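Uncharacterized protein YobA (Bacillus subtilis subsp. subtilis str. 168, PDB 4QY7) is of unknown function but, as a predicted signal-bearing protein of the DUF3221 family with an OB-fold, may act at or beyond the cell membrane. Local coordinates at residues T4-L9 with W73-K78; V10-L15 with G67-V72; D17-I22 with G54-D59. One frame throughout, in Å; residues are numbered along the deposited sequence. Where two conformers were deposited one is given.

Interaction 1 (T4-L9 with W73-K78); sequences TKMQSL and WFHTRK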
loop_
_atom_site.group_PDB
_atom_site.type_symbol
_atom_site.label_atom_id
_atom_site.label_comp_id
_atom_site.label_asym_id
_atom_site.label_seq_id
_atom_site.Cartn_x
_atom_site.Cartn_y
_atom_site.Cartn_z
ATOM N N THR A 4 -10.131 20.294 0.699
ATOM C CA THR A 4 -9.110 19.584 -0.080
ATOM C C THR A 4 -9.570 18.152 -0.289
ATOM O O THR A 4 -9.805 17.453 0.693
ATOM C CB THR A 4 -7.748 19.634 0.632
ATOM O OG1 THR A 4 -7.470 20.982 1.019
ATOM C CG2 THR A 4 -6.610 19.093 -0.239
ATOM N N LYS A 5 -9.738 17.733 -1.554
ATOM C CA LYS A 5 -10.205 16.390 -1.891
ATOM C C LYS A 5 -9.010 15.439 -2.011
ATOM O O LYS A 5 -8.182 15.618 -2.907
ATOM C CB LYS A 5 -11.015 16.422 -3.203
HETATM N N MSE A 6 -8.899 14.443 -1.102
HETATM C CA MSE A 6 -7.795 13.484 -1.168
HETATM C C MSE A 6 -8.243 12.217 -1.865
HETATM O O MSE A 6 -9.412 11.824 -1.758
HETATM C CB MSE A 6 -7.271 13.128 0.235
HETATM C CG MSE A 6 -6.243 14.141 0.776
HETATM SE SE MSE A 6 -5.125 13.261 2.094
HETATM C CE MSE A 6 -6.404 12.988 3.440
ATOM N N GLN A 7 -7.305 11.564 -2.542
ATOM C CA GLN A 7 -7.581 10.298 -3.185
ATOM C C GLN A 7 -7.435 9.181 -2.190
ATOM O O GLN A 7 -6.758 9.335 -1.170
ATOM C CB GLN A 7 -6.605 10.047 -4.328
ATOM C CG GLN A 7 -6.569 11.130 -5.359
ATOM C CD GLN A 7 -5.810 10.637 -6.553
ATOM O OE1 GLN A 7 -6.153 9.597 -7.133
ATOM N NE2 GLN A 7 -4.751 11.323 -6.908
ATOM N N SER A 8 -8.012 8.036 -2.506
ATOM C CA SER A 8 -7.851 6.869 -1.646
ATOM C C SER A 8 -7.819 5.591 -2.453
ATOM O O SER A 8 -8.335 5.541 -3.582
ATOM C CB SER A 8 -8.998 6.772 -0.641
ATOM O OG SER A 8 -10.259 6.539 -1.265
ATOM N N LEU A 9 -7.237 4.549 -1.860
ATOM C CA LEU A 9 -7.275 3.220 -2.465
ATOM C C LEU A 9 -7.163 2.169 -1.401
ATOM O O LEU A 9 -6.650 2.446 -0.314
ATOM C CB LEU A 9 -6.203 3.045 -3.557
ATOM C CG LEU A 9 -4.749 3.141 -3.137
ATOM C CD1 LEU A 9 -4.225 1.760 -2.703
ATOM C CD2 LEU A 9 -3.858 3.616 -4.320
ATOM N N TRP A 73 -4.993 7.178 2.196
ATOM C CA TRP A 73 -5.357 8.480 1.627
ATOM C C TRP A 73 -4.116 9.217 1.221
ATOM O O TRP A 73 -3.103 9.172 1.939
ATOM C CB TRP A 73 -6.157 9.344 2.600
ATOM C CG TRP A 73 -7.579 8.926 2.718
ATOM C CD1 TRP A 73 -8.643 9.416 2.019
ATOM C CD2 TRP A 73 -8.089 7.905 3.565
ATOM N NE1 TRP A 73 -9.790 8.757 2.386
ATOM C CE2 TRP A 73 -9.484 7.841 3.355
ATOM C CE3 TRP A 73 -7.509 7.047 4.512
ATOM C CZ2 TRP A 73 -10.300 6.948 4.045
ATOM C CZ3 TRP A 73 -8.317 6.150 5.182
ATOM C CH2 TRP A 73 -9.697 6.115 4.958
ATOM N N PHE A 74 -4.167 9.885 0.044
ATOM C CA PHE A 74 -2.990 10.570 -0.475
ATOM C C PHE A 74 -3.399 11.649 -1.457
ATOM O O PHE A 74 -4.523 11.614 -1.958
ATOM C CB PHE A 74 -2.063 9.547 -1.178
ATOM C CG PHE A 74 -2.748 8.788 -2.293
ATOM C CD1 PHE A 74 -3.458 7.616 -2.035
ATOM C CD2 PHE A 74 -2.639 9.209 -3.615
ATOM C CE1 PHE A 74 -4.153 6.965 -3.059
ATOM C CE2 PHE A 74 -3.316 8.545 -4.631
ATOM C CZ PHE A 74 -4.038 7.400 -4.353
ATOM N N HIS A 75 -2.516 12.601 -1.733
ATOM C CA HIS A 75 -2.856 13.664 -2.683
ATOM C C HIS A 75 -2.693 13.186 -4.132
ATOM O O HIS A 75 -3.617 13.344 -4.943
ATOM C CB HIS A 75 -2.003 14.904 -2.432
ATOM C CG HIS A 75 -2.279 15.506 -1.097
ATOM N ND1 HIS A 75 -3.506 16.109 -0.811
ATOM C CD2 HIS A 75 -1.518 15.517 0.018
ATOM C CE1 HIS A 75 -3.431 16.486 0.454
ATOM N NE2 HIS A 75 -2.248 16.161 0.992
ATOM N N THR A 76 -1.524 12.631 -4.465
ATOM C CA THR A 76 -1.242 12.192 -5.835
ATOM C C THR A 76 -0.336 11.005 -5.907
ATOM O O THR A 76 0.408 10.733 -4.965
ATOM C CB THR A 76 -0.578 13.354 -6.607
ATOM O OG1 THR A 76 -0.508 13.011 -7.994
ATOM C CG2 THR A 76 0.827 13.669 -6.112
ATOM N N ARG A 77 -0.381 10.306 -7.051
ATOM C CA ARG A 77 0.505 9.190 -7.329
ATOM C C ARG A 77 1.743 9.731 -7.968
ATOM O O ARG A 77 1.667 10.617 -8.831
ATOM C CB ARG A 77 -0.091 8.137 -8.293
ATOM C CG ARG A 77 -1.205 7.251 -7.746
ATOM C CD ARG A 77 -1.922 6.552 -8.911
ATOM N NE ARG A 77 -3.086 5.773 -8.444
ATOM C CZ ARG A 77 -4.253 6.299 -8.078
ATOM N NH1 ARG A 77 -4.437 7.616 -8.097
ATOM N NH2 ARG A 77 -5.238 5.512 -7.653
ATOM N N LYS A 78 2.873 9.156 -7.627
ATOM C CA LYS A 78 4.123 9.485 -8.308
ATOM C C LYS A 78 4.116 8.787 -9.651
ATOM O O LYS A 78 3.410 7.783 -9.817
ATOM C CB LYS A 78 5.329 9.029 -7.482
ATOM C CG LYS A 78 5.468 9.804 -6.176
ATOM C CD LYS A 78 6.033 8.959 -5.053
ATOM C CE LYS A 78 6.052 9.691 -3.729
ATOM N NZ LYS A 78 6.808 10.966 -3.800
HETATM O O HOH W 1 -5.288 16.389 -3.384
#
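Gln7 and Phe74 meet through both backbone and side chain. Their main chains exchange two bonds, Gln7 N to Phe74 O at 2.8 Å and Phe74 N to Gln7 O at 2.9 Å, while Gln7 CB rests over one face of the Phe74 ring, offset toward the rim. The extended Gln7 chain then carries its amide on past Phe74 to His75 and Arg77. Gln7 OE1 accepts from Arg77 NH1 at 2.8 Å, close to the guanidinium plane, and Gln7 NE2 donates to His75 O at 3.0 Å, so two bonds fix the rotation of the amide. The Gln7-Phe74 pair belongs to the antiparallel ladder of strands 7-16 and 69-74 of the OB-fold sheet, and on the other face of that ladder Ser8 and Trp73 form the non-hydrogen-bonded pair. There Ser8 CB lies 3.7 Å from Trp73 NE1, over the five-membered ring. Selenomethionine Met6 brings CE to 3.7 Å from Trp73 CB and holds SE over one face of the His75 ring. Leu9 CD2 touches Phe74 CE1 at 3.6 Å. Phe74 CZ in turn lies against one face of the Arg77 guanidinium. Farther out, Ala85 packs on Phe74, and Lys89 makes a cation-pi contact with Trp73.

Interaction 2 (V10-L15 with G67-V72); sequences VGYVVL and GEKIKV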
loop_
_atom_site.group_PDB
_atom_site.type_symbol
_atom_site.label_atom_id
_atom_site.label_comp_id
_atom_site.label_asym_id
_atom_site.label_seq_id
_atom_site.Cartn_x
_atom_site.Cartn_y
_atom_site.Cartn_z
ATOM N N VAL A 10 -7.608 0.951 -1.725
ATOM C CA VAL A 10 -7.615 -0.160 -0.788
ATOM C C VAL A 10 -6.671 -1.232 -1.251
ATOM O O VAL A 10 -6.577 -1.513 -2.445
ATOM C CB VAL A 10 -9.065 -0.723 -0.695
ATOM C CG1 VAL A 10 -9.082 -2.066 0.058
ATOM C CG2 VAL A 10 -9.998 0.293 -0.029
ATOM N N GLY A 11 -5.978 -1.839 -0.295
ATOM C CA GLY A 11 -5.067 -2.931 -0.646
ATOM C C GLY A 11 -4.648 -3.706 0.566
ATOM O O GLY A 11 -4.974 -3.327 1.687
ATOM N N TYR A 12 -3.966 -4.806 0.327
ATOM C CA TYR A 12 -3.488 -5.684 1.395
ATOM C C TYR A 12 -2.015 -5.491 1.606
ATOM O O TYR A 12 -1.268 -5.547 0.628
ATOM C CB TYR A 12 -3.746 -7.167 1.057
ATOM C CG TYR A 12 -5.206 -7.508 0.920
ATOM C CD1 TYR A 12 -5.894 -7.244 -0.264
ATOM C CD2 TYR A 12 -5.934 -7.969 2.005
ATOM C CE1 TYR A 12 -7.257 -7.500 -0.382
ATOM C CE2 TYR A 12 -7.298 -8.263 1.888
ATOM C CZ TYR A 12 -7.951 -8.010 0.694
ATOM O OH TYR A 12 -9.301 -8.275 0.535
ATOM N N VAL A 13 -1.571 -5.373 2.859
ATOM C CA VAL A 13 -0.146 -5.169 3.164
ATOM C C VAL A 13 0.599 -6.473 2.995
ATOM O O VAL A 13 0.319 -7.385 3.743
ATOM C CB VAL A 13 0.064 -4.628 4.599
ATOM C CG1 VAL A 13 1.556 -4.417 4.920
ATOM C CG2 VAL A 13 -0.712 -3.328 4.818
ATOM N N VAL A 14 1.547 -6.560 2.055
ATOM C CA VAL A 14 2.344 -7.789 1.838
ATOM C C VAL A 14 3.757 -7.617 2.383
ATOM O O VAL A 14 4.338 -8.585 2.881
ATOM C CB VAL A 14 2.380 -8.294 0.369
ATOM C CG1 VAL A 14 1.059 -8.952 -0.001
ATOM C CG2 VAL A 14 2.744 -7.196 -0.626
ATOM N N LEU A 15 4.317 -6.404 2.311
ATOM C CA LEU A 15 5.636 -6.089 2.872
ATOM C C LEU A 15 5.552 -4.759 3.590
ATOM O O LEU A 15 4.848 -3.862 3.138
ATOM C CB LEU A 15 6.706 -6.016 1.780
ATOM C CG LEU A 15 6.993 -7.301 1.009
ATOM C CD1 LEU A 15 7.658 -6.991 -0.329
ATOM C CD2 LEU A 15 7.870 -8.253 1.839
ATOM N N GLY A 67 -0.554 -8.645 6.052
ATOM C CA GLY A 67 -1.844 -9.320 6.113
ATOM C C GLY A 67 -3.010 -8.408 6.385
ATOM O O GLY A 67 -4.160 -8.806 6.162
ATOM N N GLU A 68 -2.755 -7.179 6.852
ATOM C CA GLU A 68 -3.836 -6.235 7.064
ATOM C C GLU A 68 -4.375 -5.718 5.747
ATOM O O GLU A 68 -3.599 -5.409 4.834
ATOM C CB GLU A 68 -3.364 -5.038 7.901
ATOM C CG GLU A 68 -3.018 -5.412 9.345
ATOM C CD GLU A 68 -4.162 -5.810 10.255
ATOM O OE1 GLU A 68 -5.339 -5.599 9.885
ATOM O OE2 GLU A 68 -3.873 -6.292 11.372
ATOM N N LYS A 69 -5.702 -5.564 5.676
ATOM C CA LYS A 69 -6.368 -4.898 4.562
ATOM C C LYS A 69 -6.554 -3.444 5.002
ATOM O O LYS A 69 -7.064 -3.194 6.100
ATOM C CB LYS A 69 -7.711 -5.558 4.257
ATOM C CG LYS A 69 -8.357 -5.019 2.991
ATOM C CD LYS A 69 -9.771 -5.581 2.883
ATOM C CE LYS A 69 -10.423 -5.246 1.563
ATOM N NZ LYS A 69 -11.686 -6.014 1.385
ATOM N N ILE A 70 -6.112 -2.494 4.191
ATOM C CA ILE A 70 -6.208 -1.090 4.589
ATOM C C ILE A 70 -6.729 -0.214 3.475
ATOM O O ILE A 70 -6.644 -0.562 2.286
ATOM C CB ILE A 70 -4.803 -0.548 5.036
ATOM C CG1 ILE A 70 -3.814 -0.473 3.832
ATOM C CG2 ILE A 70 -4.190 -1.432 6.155
ATOM C CD1 ILE A 70 -2.437 0.132 4.208
ATOM N N LYS A 71 -7.221 0.946 3.880
ATOM C CA LYS A 71 -7.551 2.048 2.984
ATOM C C LYS A 71 -6.522 3.126 3.248
ATOM O O LYS A 71 -6.302 3.466 4.412
ATOM C CB LYS A 71 -8.948 2.570 3.259
ATOM C CG LYS A 71 -9.404 3.598 2.229
ATOM C CD LYS A 71 -10.915 3.804 2.385
ATOM C CE LYS A 71 -11.493 4.755 1.397
ATOM N NZ LYS A 71 -12.926 5.033 1.721
ATOM N N VAL A 72 -5.902 3.688 2.204
ATOM C CA VAL A 72 -4.917 4.763 2.379
ATOM C C VAL A 72 -5.433 6.003 1.704
ATOM O O VAL A 72 -6.179 5.872 0.700
ATOM C CB VAL A 72 -3.515 4.388 1.836
ATOM C CG1 VAL A 72 -2.968 3.154 2.574
ATOM C CG2 VAL A 72 -3.541 4.141 0.316
HETATM O O HOH W 2 -11.656 -8.761 1.392
#
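Gly11 and Ile70 satisfy each other completely along the backbone: Gly11 N donates to Ile70 O at 3.0 Å, and Ile70 N returns to Gly11 O at 2.9 Å. The ladder goes on with Val13 N to Glu68 O, and then with Gly67 N to Val13 O, both 2.8 Å long and nearly straight. Three carbonyls take a CA-H as well: Ile70 O from Val10, Gly11 O from Lys69 and Glu68 O from Tyr12. On one face Lys69 is extended, its CG anti to the backbone N (chi1 -172°), and runs over the Tyr12 ring with CG 3.6 Å from Tyr12 CE2. Its ammonium donates to a water 2.7 Å from NZ, and that water also hydrogen-bonds Tyr12 OH at 2.6 Å. Val10 CG1 packs on Lys69 CE beside them. On the face that carries Ile70, Ile70 CD1 meets Val13 CG2 at 3.9 Å. The outer edges are paired too: the backbones of Lys69 and Lys71 hydrogen-bond those of Leu93 and Glu91, and that of Tyr12 bonds Ile24. Beyond Val13 a classic beta bulge sets Val14 and Leu15 both against Ile22, in keeping with the long, bent first strand of an OB-fold.

Interaction 3 (D17-I22 with G54-D59); sequences DNERAI and GLSEID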
loop_
_atom_site.group_PDB
_atom_site.type_symbol
_atom_site.label_atom_id
_atom_site.label_comp_id
_atom_site.label_asym_id
_atom_site.label_seq_id
_atom_site.Cartn_x
_atom_site.Cartn_y
_atom_site.Cartn_z
ATOM N N ASP A 17 8.184 -2.060 5.964
ATOM C CA ASP A 17 9.410 -1.716 6.676
ATOM C C ASP A 17 9.169 -0.331 7.238
ATOM O O ASP A 17 8.052 0.175 7.126
ATOM C CB ASP A 17 10.648 -1.867 5.783
ATOM C CG ASP A 17 10.803 -0.910 4.622
ATOM O OD1 ASP A 17 10.297 0.237 4.713
ATOM O OD2 ASP A 17 11.527 -1.260 3.663
ATOM N N ASN A 18 10.179 0.287 7.855
ATOM C CA ASN A 18 9.946 1.582 8.490
ATOM C C ASN A 18 9.616 2.692 7.503
ATOM O O ASN A 18 8.940 3.635 7.902
ATOM C CB ASN A 18 11.146 2.009 9.329
ATOM C CG ASN A 18 11.418 1.067 10.474
ATOM O OD1 ASN A 18 10.540 0.762 11.291
ATOM N ND2 ASN A 18 12.605 0.514 10.514
ATOM N N GLU A 19 10.049 2.601 6.231
ATOM C CA GLU A 19 9.789 3.692 5.282
ATOM C C GLU A 19 8.636 3.485 4.334
ATOM O O GLU A 19 8.103 4.471 3.845
ATOM C CB GLU A 19 11.051 3.921 4.407
ATOM C CG GLU A 19 12.283 4.369 5.183
ATOM C CD GLU A 19 12.083 5.604 6.046
ATOM O OE1 GLU A 19 11.216 6.441 5.700
ATOM O OE2 GLU A 19 12.780 5.724 7.079
ATOM N N ARG A 20 8.265 2.257 4.040
ATOM C CA ARG A 20 7.224 2.020 3.043
ATOM C C ARG A 20 6.501 0.721 3.277
ATOM O O ARG A 20 7.033 -0.182 3.927
ATOM C CB ARG A 20 7.871 1.980 1.642
ATOM C CG ARG A 20 8.836 0.799 1.410
ATOM C CD ARG A 20 8.171 -0.382 0.699
ATOM N NE ARG A 20 9.057 -1.540 0.552
ATOM C CZ ARG A 20 9.239 -2.527 1.433
ATOM N NH1 ARG A 20 8.598 -2.520 2.601
ATOM N NH2 ARG A 20 10.069 -3.524 1.159
ATOM N N ALA A 21 5.345 0.591 2.654
ATOM C CA ALA A 21 4.627 -0.670 2.642
ATOM C C ALA A 21 4.285 -0.988 1.201
ATOM O O ALA A 21 4.073 -0.075 0.401
ATOM C CB ALA A 21 3.379 -0.632 3.519
ATOM N N ILE A 22 4.263 -2.265 0.846
ATOM C CA ILE A 22 3.858 -2.716 -0.480
ATOM C C ILE A 22 2.479 -3.292 -0.338
ATOM O O ILE A 22 2.289 -4.197 0.486
ATOM C CB ILE A 22 4.836 -3.763 -1.051
ATOM C CG1 ILE A 22 6.259 -3.135 -1.101
ATOM C CG2 ILE A 22 4.342 -4.300 -2.440
ATOM C CD1 ILE A 22 7.217 -3.649 -2.106
ATOM N N GLY A 54 4.545 5.268 0.734
ATOM C CA GLY A 54 5.558 5.843 1.591
ATOM C C GLY A 54 4.934 6.213 2.923
ATOM O O GLY A 54 3.878 6.857 2.957
ATOM N N LEU A 55 5.599 5.847 4.027
ATOM C CA LEU A 55 5.069 6.081 5.380
ATOM C C LEU A 55 5.754 7.228 6.164
ATOM O O LEU A 55 5.419 7.404 7.348
ATOM C CB LEU A 55 5.254 4.764 6.169
ATOM C CG LEU A 55 4.591 3.515 5.560
ATOM C CD1 LEU A 55 4.993 2.264 6.324
ATOM C CD2 LEU A 55 3.075 3.676 5.481
ATOM N N SER A 56 6.629 8.031 5.523
ATOM C CA SER A 56 7.355 9.122 6.200
ATOM C C SER A 56 6.457 10.097 6.951
ATOM O O SER A 56 6.897 10.671 7.949
ATOM C CB SER A 56 8.162 9.931 5.192
ATOM O OG SER A 56 9.085 9.106 4.506
ATOM N N GLU A 57 5.240 10.346 6.446
ATOM C CA GLU A 57 4.346 11.322 7.054
ATOM C C GLU A 57 3.459 10.761 8.151
ATOM O O GLU A 57 2.862 11.569 8.838
ATOM C CB GLU A 57 3.462 11.992 5.982
ATOM C CG GLU A 57 4.247 12.817 4.982
ATOM C CD GLU A 57 4.885 14.036 5.612
ATOM O OE1 GLU A 57 4.137 14.943 6.042
ATOM O OE2 GLU A 57 6.132 14.056 5.734
ATOM N N ILE A 58 3.410 9.435 8.370
ATOM C CA ILE A 58 2.573 8.851 9.408
ATOM C C ILE A 58 3.360 8.852 10.702
ATOM O O ILE A 58 4.490 8.368 10.721
ATOM C CB ILE A 58 2.106 7.423 9.041
ATOM C CG1 ILE A 58 1.423 7.353 7.640
ATOM C CG2 ILE A 58 1.188 6.901 10.137
ATOM C CD1 ILE A 58 0.153 8.147 7.471
ATOM N N ASP A 59 2.755 9.347 11.781
ATOM C CA ASP A 59 3.409 9.468 13.097
ATOM C C ASP A 59 3.836 8.109 13.689
ATOM O O ASP A 59 4.965 7.988 14.159
ATOM C CB ASP A 59 2.505 10.213 14.102
ATOM C CG ASP A 59 1.124 9.627 14.318
ATOM O OD1 ASP A 59 0.785 8.631 13.636
ATOM O OD2 ASP A 59 0.366 10.187 15.134
HETATM O O HOH W 3 9.423 6.795 3.883
#
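Arg20, whose CA lies 4.4 Å from Gly54 CA across the contact, has its guanidinium, in one of its two deposited conformers, between two neighbours from its own segment: Asp17 OD2 above one face and Ile22 CG1 on the other, each offset toward the rim. Asp17 OD2 sits above the guanidinium instead of in line with its N-H bonds, so the attraction is purely electrostatic. Asp17 OD1 accepts from Glu19 N at 2.8 Å and from Arg20 N at 2.9 Å, the two donors coming from opposite faces of its plane, which makes an Asx turn and an Asx motif in the link between strands 7-16 and 20-24.

Across to residues 54-59 the polar link is Leu55 N to Glu19 O, 2.9 Å and almost straight at the hydrogen (176°), although the donor stands above the carbonyl plane. A water donates to Glu19 O and to Glu19 OE1; it also lies near Ser56 OG, at a distance too short to trust. Leu55 CG is anti to its carbonyl carbon (chi1 -57°), and Leu55 CD1 packs 3.7 Å from Arg20 C and 3.8 Å from Asp17 O, with Ala21 CB a looser neighbour. Leu64 and Ile87 touch this leucine too. An alanine at Leu55 would probably open a gap between the backbone of residues 17-21 and these two side chains, since CG and both methyls would be gone.

Leu55 also starts a type I turn, closed by Ile58 N to Leu55 O, where strand 50-54 ends. The chemistry splits in two: a buried leucine packs on the backbone of residues 17-21, while charge and water gather about Asp17 and Glu19, where Arg20, in this conformer, is likely to steady the Asp17 carboxylate as an anion.

All three contacts belong to one mixed sheet. Interactions 1 and 2 are successive parts of the same antiparallel ladder between strands 7-16 and 69-74, their centres about 16 Å apart, and they join where Leu9 O meets Val72 N. Interaction 3 lies on the next strand over, 20-24, where it meets the end of strand 50-54; its centre is about 13 Å from that of interaction 2 and about 15 Å from that of interaction 1. Probable backbone bonds from Ile22 to Val14 and to Leu15 connect it to interaction 2. Along the chain the contacts are nested, 3 within 2 within 1, so strand 7-16 ties the late strand 69-74 to the early 20-24.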